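Local structure of acyl-coenzyme A thioesterase THEM4 (Rhodococcus sp., 2OV9) at the interface of chains A and B. The protein belongs to the thioesterase superfamily and probably hydrolyses fatty acyl-coenzyme A thioesters to free fatty acids and coenzyme A. Sequence-based numbering; all coordinates share one arbitrary frame. Chains: chain A/B, Hypothetical protein.

The interface of chains A and B. Residues chain A 41, 44, 48, 51, 54; chain B 27, 30, 61, 64-65.
B:Leu65 pushes its isobutyl end between A:Leu41 and A:Leu51, one methyl to each. CD1 of B:Leu65 lies 3.9 Å from CG of A:Leu41, the two side chains passing at a slant, while CD2 of B:Leu65 meets CD2 of A:Leu51 at 3.8 Å with the side chains nearly at right angles. CG anti to its own carbonyl carbon (chi1 -59°) turns the two methyls of B:Leu65 toward these leucines of chain A. The backbone oxygen of B:Leu65 takes a polar partner, A:Thr44, just beyond helix 26-43: the threonine hydroxyl OG1 donates to O of B:Leu65 over 2.7 Å, approaching the oxygen at a bent 117° and tilted a little out of the carbonyl plane. An alanine at A:Thr44 would probably leave this carbonyl, near the end of helix 51-67, without its cross-chain donor and the loop of chain A less firmly held. The apolar packing continues on both flanks. A:Leu51 lies alongside B:Val27, pointing the same way, with CD1 3.8 Å from CB of the valine; the CD2 methyl of A:Leu41 comes 3.9 Å from CB of B:Ala30. On the opposite flank CG1 of A:Val54 touches CG2 of B:Ile61 at 3.6 Å. The looser part is the polar pair A:Asn48 and B:His64, which no hydrogen bond joins; A:Asn48 hides a mere 9 Å² against chain B. Their side chains meet tip to tip, amide and imidazole planes 30° apart, with CG of A:Asn48 4.1 Å from the ring carbon CE1 of B:His64. Helices 26-43 and 51-67 of both subunits thus share a leucine-rich helical interface, with the threonine bond fastened to the same leucine that fills the apolar contact. Two-fold symmetry repeats the patch with the chains exchanged, and it probably helps hold the N-terminal helical regions together in a thioesterase dimer.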
loop_
_atom_site.group_PDB
_atom_site.type_symbol
_atom_site.label_atom_id
_atom_site.label_comp_id
_atom_site.label_asym_id
_atom_site.label_seq_id
_atom_site.Cartn_x
_atom_site.Cartn_y
_atom_site.Cartn_z
ATOM N N LEU A 41 -11.497 11.156 5.826
ATOM C CA LEU A 41 -12.559 10.178 5.598
ATOM C C LEU A 41 -12.577 9.029 6.607
ATOM O O LEU A 41 -13.640 8.503 6.939
ATOM C CB LEU A 41 -12.487 9.651 4.148
ATOM C CG LEU A 41 -13.076 10.572 3.073
ATOM C CD1 LEU A 41 -12.690 10.089 1.679
ATOM C CD2 LEU A 41 -14.624 10.635 3.169
ATOM N N THR A 44 -14.038 10.719 10.041
ATOM C CA THR A 44 -15.193 11.622 10.006
ATOM C C THR A 44 -16.517 10.972 10.458
ATOM O O THR A 44 -16.629 9.744 10.527
ATOM C CB THR A 44 -15.327 12.279 8.611
ATOM O OG1 THR A 44 -16.096 13.489 8.717
ATOM C CG2 THR A 44 -15.970 11.322 7.613
ATOM N N ASN A 48 -22.973 12.174 9.015
ATOM C CA ASN A 48 -23.022 13.555 8.558
ATOM C C ASN A 48 -23.760 13.662 7.214
ATOM O O ASN A 48 -23.302 13.117 6.193
ATOM C CB ASN A 48 -21.590 14.106 8.480
ATOM C CG ASN A 48 -21.506 15.521 7.904
ATOM O OD1 ASN A 48 -22.504 16.224 7.787
ATOM N ND2 ASN A 48 -20.291 15.928 7.518
ATOM N N LEU A 51 -22.174 14.579 3.701
ATOM C CA LEU A 51 -21.380 13.643 2.902
ATOM C C LEU A 51 -21.999 13.427 1.529
ATOM O O LEU A 51 -21.310 13.093 0.574
ATOM C CB LEU A 51 -21.203 12.303 3.620
ATOM C CG LEU A 51 -20.256 12.291 4.810
ATOM C CD1 LEU A 51 -20.363 10.965 5.538
ATOM C CD2 LEU A 51 -18.814 12.516 4.359
ATOM N N VAL A 54 -20.493 16.397 -0.344
ATOM C CA VAL A 54 -19.061 16.114 -0.425
ATOM C C VAL A 54 -18.747 15.100 -1.539
ATOM O O VAL A 54 -17.842 15.326 -2.317
ATOM C CB VAL A 54 -18.464 15.637 0.935
ATOM C CG1 VAL A 54 -17.040 15.144 0.749
ATOM C CG2 VAL A 54 -18.531 16.784 1.974
ATOM N N VAL B 27 -20.786 7.714 3.393
ATOM C CA VAL B 27 -19.341 7.785 3.501
ATOM C C VAL B 27 -18.650 6.891 2.441
ATOM O O VAL B 27 -17.601 7.244 1.907
ATOM C CB VAL B 27 -18.910 7.468 4.964
ATOM C CG1 VAL B 27 -19.191 5.996 5.326
ATOM C CG2 VAL B 27 -17.484 7.867 5.217
ATOM N N ALA B 30 -18.492 8.712 -0.813
ATOM C CA ALA B 30 -17.486 9.762 -0.760
ATOM C C ALA B 30 -16.088 9.166 -0.916
ATOM O O ALA B 30 -15.251 9.742 -1.620
ATOM C CB ALA B 30 -17.583 10.518 0.569
ATOM N N ILE B 61 -12.848 20.672 1.465
ATOM C CA ILE B 61 -13.511 19.393 1.750
ATOM C C ILE B 61 -12.907 18.693 2.957
ATOM O O ILE B 61 -13.637 18.217 3.843
ATOM C CB ILE B 61 -13.502 18.451 0.549
ATOM C CG1 ILE B 61 -14.414 19.000 -0.547
ATOM C CG2 ILE B 61 -13.982 17.058 0.979
ATOM C CD1 ILE B 61 -14.217 18.357 -1.944
ATOM N N HIS B 64 -13.917 20.408 6.246
ATOM C CA HIS B 64 -15.280 20.005 6.600
ATOM C C HIS B 64 -15.281 18.627 7.293
ATOM O O HIS B 64 -15.856 18.450 8.378
ATOM C CB HIS B 64 -16.185 19.925 5.347
ATOM C CG HIS B 64 -17.625 19.684 5.692
ATOM N ND1 HIS B 64 -18.195 18.427 5.703
ATOM C CD2 HIS B 64 -18.588 20.537 6.111
ATOM C CE1 HIS B 64 -19.454 18.523 6.110
ATOM N NE2 HIS B 64 -19.714 19.792 6.360
ATOM N N LEU B 65 -14.661 17.651 6.649
ATOM C CA LEU B 65 -14.585 16.282 7.191
ATOM C C LEU B 65 -13.963 16.245 8.575
ATOM O O LEU B 65 -14.442 15.532 9.474
ATOM C CB LEU B 65 -13.803 15.363 6.254
ATOM C CG LEU B 65 -14.407 15.247 4.846
ATOM C CD1 LEU B 65 -13.564 14.307 3.970
ATOM C CD2 LEU B 65 -15.876 14.815 4.897
#